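Local coordinates for Alpha/beta hydrolase fold protein (Chitinophaga pinensis, PDB 4PW0), which belongs to the alpha/beta hydrolase fold proteins and probably catalyses hydrolysis of a substrate that is not established, at residues A[116-121]-A[136-141]; A[160-165]-A[178-183]; A[170-175]-A[265-270]. All coordinates share one frame; numbering follows the deposited sequence. Where two conformers were deposited one is given.

Contacts 2 and 3 are neighbours, their centres about 9 Å apart, and both use helix 171-184; contact 1 lies about 26 Å or more from either, centre to centre. Contact 1 is buried and joins the helix after strand 104-109 to the loop after strand 127-133 through one glutamine amide and a water. Contact 2, partly open to solvent, packs two helices of the insertion between strands 127-133 and 226-231 with apolar side chains. Contact 3, largely buried, is polar again and ties that insertion to the C-terminal part of the fold. A salt bridge between Glu160 and Arg174 links contacts 2 and 3.

Contact 1 of 3, residues A[116-121]-A[136-141]; sequences VQYMAH and APQGVK
Gln117 reaches out of helix 111-122 and meets the backbone of the loop at Ala136 and Pro137. Its CB already points toward that loop, and with CG anti to the carbonyl carbon (chi1 -68°) and the chain extended beyond, the amide is carried straight across. Ile132 and Leu245 pack on this side chain. At its end CD comes within 4.0 Å of Ala136 O, and the two amide tips then divide the work. NE2 of Gln117 donates to Ala136 O over 3.1 Å, nearly straight at 168°. The carbonyl lies close to the amide plane of Gln117, whereas the nitrogen stands well above the carbonyl's own plane. A second bond from NE2 goes back to Gly113 O in the same helix, and Ala136 O also accepts from Trp210 NE1. Gln117 OE1 rests 3.7 Å from Pro137 CA and takes a 2.8 Å bond from a water, which in turn accepts from Gln138 N at 2.9 Å. That nitrogen belongs to the type II turn from Pro137 to Val140. Gln138 itself is held by Ser216 N through its OE1. Helix 111-122 follows what looks like the nucleophile elbow of the fold, and this amide links it to the loop after strand 127-133. With carbonyls facing NE2 and a donating water at OE1, the amide's rotation is probably fixed: turned over, it would probably set OE1 against the oxygens of Ala136 and Gly113.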
loop_
_atom_site.group_PDB
_atom_site.type_symbol
_atom_site.label_atom_id
_atom_site.label_comp_id
_atom_site.label_asym_id
_atom_site.label_seq_id
_atom_site.Cartn_x
_atom_site.Cartn_y
_atom_site.Cartn_z
ATOM N N VAL A 116 12.939 14.892 4.693
ATOM C CA VAL A 116 13.438 13.558 5.090
ATOM C C VAL A 116 14.261 12.935 3.971
ATOM O O VAL A 116 15.173 12.184 4.260
ATOM C CB VAL A 116 12.325 12.605 5.550
ATOM C CG1 VAL A 116 11.627 13.185 6.786
ATOM C CG2 VAL A 116 11.296 12.272 4.462
ATOM N N GLN A 117 13.935 13.220 2.710
ATOM C CA GLN A 117 14.766 12.728 1.590
ATOM C C GLN A 117 16.177 13.345 1.666
ATOM O O GLN A 117 17.172 12.646 1.556
ATOM C CB GLN A 117 14.166 13.082 0.261
ATOM C CG GLN A 117 12.869 12.371 -0.087
ATOM C CD GLN A 117 12.287 12.926 -1.366
ATOM O OE1 GLN A 117 12.879 12.777 -2.441
ATOM N NE2 GLN A 117 11.118 13.527 -1.269
ATOM N N TYR A 118 16.236 14.661 1.840
ATOM C CA TYR A 118 17.510 15.349 1.899
ATOM C C TYR A 118 18.311 14.864 3.114
ATOM O O TYR A 118 19.534 14.642 3.030
ATOM C CB TYR A 118 17.317 16.869 1.883
ATOM C CG TYR A 118 18.608 17.589 1.570
ATOM C CD1 TYR A 118 19.099 17.595 0.286
ATOM C CD2 TYR A 118 19.356 18.185 2.543
ATOM C CE1 TYR A 118 20.311 18.184 -0.030
ATOM C CE2 TYR A 118 20.594 18.784 2.239
ATOM C CZ TYR A 118 21.045 18.795 0.965
ATOM O OH TYR A 118 22.265 19.390 0.667
HETATM N N MSE A 119 17.654 14.685 4.250
HETATM C CA MSE A 119 18.318 14.211 5.470
HETATM C C MSE A 119 18.898 12.840 5.286
HETATM O O MSE A 119 20.005 12.541 5.771
HETATM C CB MSE A 119 17.348 14.201 6.665
HETATM C CG MSE A 119 18.082 14.118 8.002
HETATM SE SE MSE A 119 16.878 14.161 9.521
HETATM C CE MSE A 119 16.505 16.046 9.426
ATOM N N ALA A 120 18.172 11.967 4.602
ATOM C CA ALA A 120 18.678 10.634 4.356
ATOM C C ALA A 120 19.912 10.666 3.454
ATOM O O ALA A 120 20.796 9.771 3.564
ATOM C CB ALA A 120 17.579 9.778 3.708
ATOM N N HIS A 121 19.971 11.643 2.573
ATOM C CA HIS A 121 21.124 11.854 1.726
ATOM C C HIS A 121 22.358 12.325 2.498
ATOM O O HIS A 121 23.464 11.742 2.345
ATOM C CB HIS A 121 20.826 12.817 0.566
ATOM C CG HIS A 121 22.039 13.176 -0.221
ATOM N ND1 HIS A 121 22.805 12.235 -0.867
ATOM C CD2 HIS A 121 22.641 14.370 -0.426
ATOM C CE1 HIS A 121 23.835 12.836 -1.444
ATOM N NE2 HIS A 121 23.756 14.133 -1.197
ATOM N N ALA A 136 7.270 14.399 -3.222
ATOM C CA ALA A 136 7.748 14.248 -4.598
ATOM C C ALA A 136 9.262 14.385 -4.542
ATOM O O ALA A 136 9.789 15.015 -3.625
ATOM C CB ALA A 136 7.156 15.317 -5.522
ATOM N N PRO A 137 9.939 13.809 -5.544
ATOM C CA PRO A 137 11.391 14.038 -5.609
ATOM C C PRO A 137 11.759 15.469 -6.055
ATOM O O PRO A 137 10.924 16.190 -6.606
ATOM C CB PRO A 137 11.840 13.057 -6.651
ATOM C CG PRO A 137 10.661 12.555 -7.344
ATOM C CD PRO A 137 9.428 13.014 -6.680
ATOM N N GLN A 138 13.020 15.816 -5.855
ATOM C CA GLN A 138 13.557 17.048 -6.392
ATOM C C GLN A 138 13.303 17.133 -7.901
ATOM O O GLN A 138 13.402 16.150 -8.623
ATOM C CB GLN A 138 15.063 17.132 -6.202
ATOM C CG GLN A 138 15.556 17.278 -4.793
ATOM C CD GLN A 138 17.053 17.370 -4.715
ATOM O OE1 GLN A 138 17.752 16.618 -5.389
ATOM N NE2 GLN A 138 17.555 18.233 -3.872
ATOM N N GLY A 139 13.077 18.358 -8.364
ATOM C CA GLY A 139 13.103 18.658 -9.786
ATOM C C GLY A 139 11.802 18.531 -10.531
ATOM O O GLY A 139 11.717 18.770 -11.732
ATOM N N VAL A 140 10.730 18.175 -9.830
ATOM C CA VAL A 140 9.486 17.895 -10.529
ATOM C C VAL A 140 8.810 19.152 -11.049
ATOM O O VAL A 140 8.698 20.168 -10.350
ATOM C CB VAL A 140 8.513 17.118 -9.619
ATOM C CG1 VAL A 140 9.003 15.684 -9.442
ATOM C CG2 VAL A 140 8.242 17.803 -8.267
ATOM N N LYS A 141 8.316 19.072 -12.285
ATOM C CA LYS A 141 7.732 20.211 -12.963
ATOM C C LYS A 141 6.466 20.733 -12.294
ATOM O O LYS A 141 6.147 21.913 -12.378
ATOM C CB LYS A 141 7.458 19.847 -14.432
ATOM C CG LYS A 141 8.649 19.316 -15.217
ATOM C CD LYS A 141 9.860 20.240 -15.192
ATOM C CE LYS A 141 10.870 19.831 -16.251
ATOM N NZ LYS A 141 12.183 20.441 -15.936
HETATM O O HOH W 1 14.561 13.949 -4.347
#

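Contact 2 of 3, residues A[160-165]-A[178-183]; sequences ERFLFI and LATLGR
Phe162 and Leu181 make the main apolar meeting between helices 158-166 and 171-184. It is a CH-pi contact: Leu181 CD2 sits over one face of the Phe162 ring, 3.7 Å from its centroid and 16° off the normal, while the two side chains run past each other in opposite directions. Phe162 CG is anti to the backbone N (chi1 -174°), which sends the ring across to the other helix.

Plain van der Waals packing fills in around it. Thr180 CG2 meets the ring at its edge, in plane, 3.7 Å from Phe162 CZ, and Leu163 CD1 lies a looser 4.4 Å from Leu178 CD2. An alanine in place of Phe162 would probably strip Leu181 and the Thr180 methyl of their shared partner and open a gap between the helices.

Polar groups look elsewhere: Thr180 OG1 bonds to Lys176 O in its own helix, so the threonine offers its methyl to the ring. The segment axes come within 10.7 Å at their closest and cross with 119° between their N-to-C directions; the Phe162 ring and the leucine branches span the gap. Cohesion between these two helices of the probable cap region therefore rests on shape and dispersion, with little directional chemistry across the joint.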
loop_
_atom_site.group_PDB
_atom_site.type_symbol
_atom_site.label_atom_id
_atom_site.label_comp_id
_atom_site.label_asym_id
_atom_site.label_seq_id
_atom_site.Cartn_x
_atom_site.Cartn_y
_atom_site.Cartn_z
ATOM N N GLU A 160 -12.911 26.013 3.069
ATOM C CA GLU A 160 -12.723 25.757 1.637
ATOM C C GLU A 160 -11.248 25.714 1.259
ATOM O O GLU A 160 -10.905 24.858 0.370
ATOM C CB GLU A 160 -13.446 26.796 0.767
ATOM C CG GLU A 160 -14.945 26.543 0.665
ATOM C CD GLU A 160 -15.293 25.232 -0.038
ATOM O OE1 GLU A 160 -14.750 24.987 -1.121
ATOM O OE2 GLU A 160 -16.095 24.481 0.463
ATOM N N ARG A 161 -10.408 26.515 1.875
ATOM C CA ARG A 161 -8.984 26.465 1.606
ATOM C C ARG A 161 -8.432 25.069 1.988
ATOM O O ARG A 161 -7.650 24.452 1.238
ATOM C CB ARG A 161 -8.238 27.581 2.339
ATOM C CG ARG A 161 -6.797 27.777 1.916
ATOM C CD ARG A 161 -6.068 28.846 2.724
ATOM N NE ARG A 161 -6.323 30.249 2.293
ATOM C CZ ARG A 161 -5.689 31.318 2.812
ATOM N NH1 ARG A 161 -4.657 31.168 3.625
ATOM N NH2 ARG A 161 -5.971 32.547 2.400
ATOM N N PHE A 162 -8.815 24.586 3.177
ATOM C CA PHE A 162 -8.395 23.274 3.668
ATOM C C PHE A 162 -8.864 22.148 2.733
ATOM O O PHE A 162 -8.052 21.275 2.376
ATOM C CB PHE A 162 -8.986 23.098 5.064
ATOM C CG PHE A 162 -8.517 21.836 5.784
ATOM C CD1 PHE A 162 -7.261 21.757 6.339
ATOM C CD2 PHE A 162 -9.340 20.768 5.900
ATOM C CE1 PHE A 162 -6.852 20.613 7.027
ATOM C CE2 PHE A 162 -8.958 19.634 6.598
ATOM C CZ PHE A 162 -7.712 19.550 7.150
ATOM N N LEU A 163 -10.124 22.169 2.298
ATOM C CA LEU A 163 -10.631 21.117 1.420
ATOM C C LEU A 163 -9.966 21.216 0.057
ATOM O O LEU A 163 -9.630 20.170 -0.558
ATOM C CB LEU A 163 -12.134 21.162 1.292
ATOM C CG LEU A 163 -12.913 20.903 2.606
ATOM C CD1 LEU A 163 -14.399 20.963 2.339
ATOM C CD2 LEU A 163 -12.577 19.571 3.221
ATOM N N PHE A 164 -9.712 22.429 -0.410
ATOM C CA PHE A 164 -9.047 22.631 -1.715
ATOM C C PHE A 164 -7.646 22.043 -1.723
ATOM O O PHE A 164 -7.228 21.408 -2.710
ATOM C CB PHE A 164 -9.043 24.126 -2.100
ATOM C CG PHE A 164 -8.252 24.441 -3.347
ATOM C CD1 PHE A 164 -8.830 24.232 -4.571
ATOM C CD2 PHE A 164 -6.987 24.912 -3.297
ATOM C CE1 PHE A 164 -8.091 24.470 -5.721
ATOM C CE2 PHE A 164 -6.255 25.191 -4.452
ATOM C CZ PHE A 164 -6.823 24.951 -5.648
ATOM N N ILE A 165 -6.877 22.314 -0.675
ATOM C CA ILE A 165 -5.525 21.853 -0.606
ATOM C C ILE A 165 -5.426 20.366 -0.353
ATOM O O ILE A 165 -4.470 19.743 -0.839
ATOM C CB ILE A 165 -4.727 22.653 0.453
ATOM C CG1 ILE A 165 -4.540 24.096 -0.029
ATOM C CG2 ILE A 165 -3.402 22.007 0.798
ATOM C CD1 ILE A 165 -3.608 24.332 -1.215
ATOM N N LEU A 178 -14.034 17.396 6.498
ATOM C CA LEU A 178 -14.695 18.005 7.649
ATOM C C LEU A 178 -14.354 17.209 8.912
ATOM O O LEU A 178 -14.101 17.834 9.969
ATOM C CB LEU A 178 -16.205 18.048 7.431
ATOM C CG LEU A 178 -16.725 18.918 6.288
ATOM C CD1 LEU A 178 -18.256 18.920 6.356
ATOM C CD2 LEU A 178 -16.157 20.329 6.372
ATOM N N ALA A 179 -14.316 15.875 8.850
ATOM C CA ALA A 179 -13.920 15.100 10.018
ATOM C C ALA A 179 -12.520 15.460 10.493
ATOM O O ALA A 179 -12.267 15.577 11.697
ATOM C CB ALA A 179 -14.034 13.619 9.772
ATOM N N THR A 180 -11.594 15.676 9.555
ATOM C CA THR A 180 -10.232 16.068 9.929
ATOM C C THR A 180 -10.207 17.415 10.642
ATOM O O THR A 180 -9.524 17.568 11.663
ATOM C CB THR A 180 -9.331 16.117 8.705
ATOM O OG1 THR A 180 -9.390 14.873 7.988
ATOM C CG2 THR A 180 -7.901 16.379 9.101
ATOM N N LEU A 181 -10.973 18.377 10.141
ATOM C CA LEU A 181 -11.072 19.680 10.821
ATOM C C LEU A 181 -11.512 19.514 12.242
ATOM O O LEU A 181 -10.948 20.140 13.145
ATOM C CB LEU A 181 -12.055 20.560 10.111
ATOM C CG LEU A 181 -11.515 21.114 8.865
ATOM C CD1 LEU A 181 -12.622 21.883 8.144
ATOM C CD2 LEU A 181 -10.296 22.034 9.102
ATOM N N GLY A 182 -12.479 18.626 12.490
ATOM C CA GLY A 182 -12.908 18.418 13.858
ATOM C C GLY A 182 -11.822 17.770 14.697
ATOM O O GLY A 182 -11.654 18.093 15.865
ATOM N N ARG A 183 -11.070 16.807 14.135
ATOM C CA ARG A 183 -10.000 16.197 14.880
ATOM C C ARG A 183 -8.959 17.261 15.272
ATOM O O ARG A 183 -8.412 17.167 16.373
ATOM C CB ARG A 183 -9.364 15.059 14.125
ATOM C CG ARG A 183 -10.309 13.879 13.916
ATOM C CD ARG A 183 -9.671 12.551 13.646
ATOM N NE ARG A 183 -8.806 12.621 12.474
ATOM C CZ ARG A 183 -9.232 12.581 11.210
ATOM N NH1 ARG A 183 -10.521 12.472 10.927
ATOM N NH2 ARG A 183 -8.328 12.711 10.232
#

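Contact 3 of 3, residues A[170-175]-A[265-270]; sequences SEHSRS and FYQYPE
The side chains of His172 and Tyr268 cross at about a right angle, ring against hydroxyl: His172 NE2 donates to Tyr268 OH over 3.2 Å at 161°, and the oxygen lies at the edge of the imidazole, in its plane. With CG anti to the backbone N (chi1 168°), the imidazole swings over to the tyrosine. Tyr268 OH has a further partner in Pro258 O and receives a weak bond from Gln267 NE2.

One residue along, Ser173 and Gln267 make the second bridge. Ser173 OG donates to Gln267 OE1 at 2.7 Å, standing above the carbonyl plane. The glutamine chain is extended, and its amide plane is turned 81° from the imidazole, so the two flat groups cross instead of stacking. Gln267 CG lies over one face of the Tyr268 ring, 3.6 Å above the plane, while Gln267 NE2 donates to Asp259 O; Ser173 OG in turn accepts from Glu168 N. Both ends of this buried amide are thus satisfied and its rotation is probably set.

Ser170 OG, at the N-cap of helix 171-184, accepts from Ser173 N, a capping bond that helps hold the first turn, which carries both His172 and Ser173. The contact docks the start of this helix against helix 264-267 and the residue leading into helix 269-282, beside the loop that leaves strand 252-257. Farther along, Glu270 packs on Tyr278 of the second subunit.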
loop_
_atom_site.group_PDB
_atom_site.type_symbol
_atom_site.label_atom_id
_atom_site.label_comp_id
_atom_site.label_asym_id
_atom_site.label_seq_id
_atom_site.Cartn_x
_atom_site.Cartn_y
_atom_site.Cartn_z
ATOM N N SER A 170 -15.340 14.958 -4.270
ATOM C CA SER A 170 -16.487 14.209 -3.924
ATOM C C SER A 170 -17.011 14.526 -2.527
ATOM O O SER A 170 -16.256 14.968 -1.648
ATOM C CB SER A 170 -16.200 12.717 -4.001
ATOM O OG SER A 170 -15.272 12.370 -3.005
ATOM N N GLU A 171 -18.301 14.272 -2.312
ATOM C CA GLU A 171 -18.855 14.363 -0.969
ATOM C C GLU A 171 -18.132 13.401 -0.026
ATOM O O GLU A 171 -17.868 13.727 1.133
ATOM C CB GLU A 171 -20.370 14.083 -0.983
ATOM C CG GLU A 171 -21.010 14.238 0.372
ATOM C CD GLU A 171 -22.484 13.884 0.398
ATOM O OE1 GLU A 171 -23.113 13.807 -0.698
ATOM O OE2 GLU A 171 -23.003 13.668 1.521
ATOM N N HIS A 172 -17.777 12.214 -0.522
ATOM C CA HIS A 172 -17.085 11.225 0.288
ATOM C C HIS A 172 -15.754 11.834 0.813
ATOM O O HIS A 172 -15.501 11.806 2.027
ATOM C CB HIS A 172 -16.756 10.011 -0.613
ATOM C CG HIS A 172 -15.810 9.039 -0.009
ATOM N ND1 HIS A 172 -16.117 8.281 1.097
ATOM C CD2 HIS A 172 -14.557 8.678 -0.385
ATOM C CE1 HIS A 172 -15.092 7.507 1.396
ATOM N NE2 HIS A 172 -14.136 7.722 0.518
ATOM N N SER A 173 -14.962 12.412 -0.067
ATOM C CA SER A 173 -13.663 12.947 0.356
ATOM C C SER A 173 -13.844 14.193 1.226
ATOM O O SER A 173 -13.224 14.325 2.293
ATOM C CB SER A 173 -12.797 13.237 -0.863
ATOM O OG SER A 173 -11.514 13.697 -0.454
ATOM N N ARG A 174 -14.735 15.089 0.791
ATOM C CA ARG A 174 -14.933 16.336 1.520
ATOM C C ARG A 174 -15.472 16.067 2.935
ATOM O O ARG A 174 -15.074 16.798 3.859
ATOM C CB ARG A 174 -15.821 17.269 0.743
ATOM C CG ARG A 174 -15.139 17.851 -0.492
ATOM C CD ARG A 174 -16.076 18.650 -1.375
ATOM N NE ARG A 174 -16.626 19.839 -0.758
ATOM C CZ ARG A 174 -16.049 21.049 -0.772
ATOM N NH1 ARG A 174 -14.819 21.262 -1.228
ATOM N NH2 ARG A 174 -16.697 22.053 -0.207
ATOM N N SER A 175 -16.349 15.086 3.112
ATOM C CA SER A 175 -16.811 14.771 4.451
ATOM C C SER A 175 -15.718 14.247 5.353
ATOM O O SER A 175 -15.708 14.521 6.555
ATOM C CB SER A 175 -17.984 13.832 4.408
ATOM O OG SER A 175 -19.086 14.516 3.877
ATOM N N PHE A 265 -3.472 10.888 4.156
ATOM C CA PHE A 265 -3.454 10.266 5.479
ATOM C C PHE A 265 -4.456 10.898 6.458
ATOM O O PHE A 265 -4.875 10.238 7.394
ATOM C CB PHE A 265 -2.052 10.093 6.072
ATOM C CG PHE A 265 -1.316 11.304 6.567
ATOM C CD1 PHE A 265 -1.653 12.606 6.303
ATOM C CD2 PHE A 265 -0.175 11.076 7.352
ATOM C CE1 PHE A 265 -0.915 13.689 6.798
ATOM C CE2 PHE A 265 0.556 12.154 7.827
ATOM C CZ PHE A 265 0.188 13.441 7.578
ATOM N N TYR A 266 -4.880 12.142 6.212
ATOM C CA TYR A 266 -5.992 12.730 6.960
ATOM C C TYR A 266 -7.291 12.082 6.569
ATOM O O TYR A 266 -8.221 11.962 7.389
ATOM C CB TYR A 266 -6.114 14.191 6.655
ATOM C CG TYR A 266 -5.075 15.147 7.149
ATOM C CD1 TYR A 266 -4.613 15.094 8.462
ATOM C CD2 TYR A 266 -4.729 16.236 6.390
ATOM C CE1 TYR A 266 -3.782 16.093 8.952
ATOM C CE2 TYR A 266 -3.877 17.221 6.850
ATOM C CZ TYR A 266 -3.418 17.152 8.163
ATOM O OH TYR A 266 -2.599 18.177 8.620
ATOM N N GLN A 267 -7.401 11.672 5.300
ATOM C CA GLN A 267 -8.631 11.038 4.832
ATOM C C GLN A 267 -8.819 9.659 5.412
ATOM O O GLN A 267 -9.963 9.259 5.716
ATOM C CB GLN A 267 -8.673 11.018 3.312
ATOM C CG GLN A 267 -9.998 10.473 2.784
ATOM C CD GLN A 267 -10.279 10.925 1.355
ATOM O OE1 GLN A 267 -9.885 12.000 0.935
ATOM N NE2 GLN A 267 -10.959 10.083 0.612
ATOM N N TYR A 268 -7.718 8.898 5.571
ATOM C CA TYR A 268 -7.761 7.536 6.060
ATOM C C TYR A 268 -6.706 7.343 7.170
ATOM O O TYR A 268 -5.740 6.606 7.018
ATOM C CB TYR A 268 -7.491 6.538 4.936
ATOM C CG TYR A 268 -8.464 6.657 3.764
ATOM C CD1 TYR A 268 -9.787 6.269 3.879
ATOM C CD2 TYR A 268 -8.033 7.148 2.553
ATOM C CE1 TYR A 268 -10.647 6.399 2.796
ATOM C CE2 TYR A 268 -8.877 7.253 1.449
ATOM C CZ TYR A 268 -10.188 6.862 1.558
ATOM O OH TYR A 268 -11.075 6.962 0.489
ATOM N N PRO A 269 -6.894 8.019 8.298
ATOM C CA PRO A 269 -5.870 8.006 9.320
ATOM C C PRO A 269 -5.664 6.642 9.968
ATOM O O PRO A 269 -4.529 6.300 10.337
ATOM C CB PRO A 269 -6.378 9.052 10.332
ATOM C CG PRO A 269 -7.892 9.029 10.171
ATOM C CD PRO A 269 -8.041 8.883 8.659
ATOM N N GLU A 270 -6.728 5.873 10.168
ATOM C CA GLU A 270 -6.561 4.563 10.770
ATOM C C GLU A 270 -5.880 3.541 9.833
ATOM O O GLU A 270 -5.062 2.709 10.258
ATOM C CB GLU A 270 -7.889 4.047 11.299
ATOM C CG GLU A 270 -8.363 4.887 12.470
ATOM C CD GLU A 270 -9.452 4.247 13.282
ATOM O OE1 GLU A 270 -10.357 3.621 12.701
ATOM O OE2 GLU A 270 -9.388 4.405 14.514
#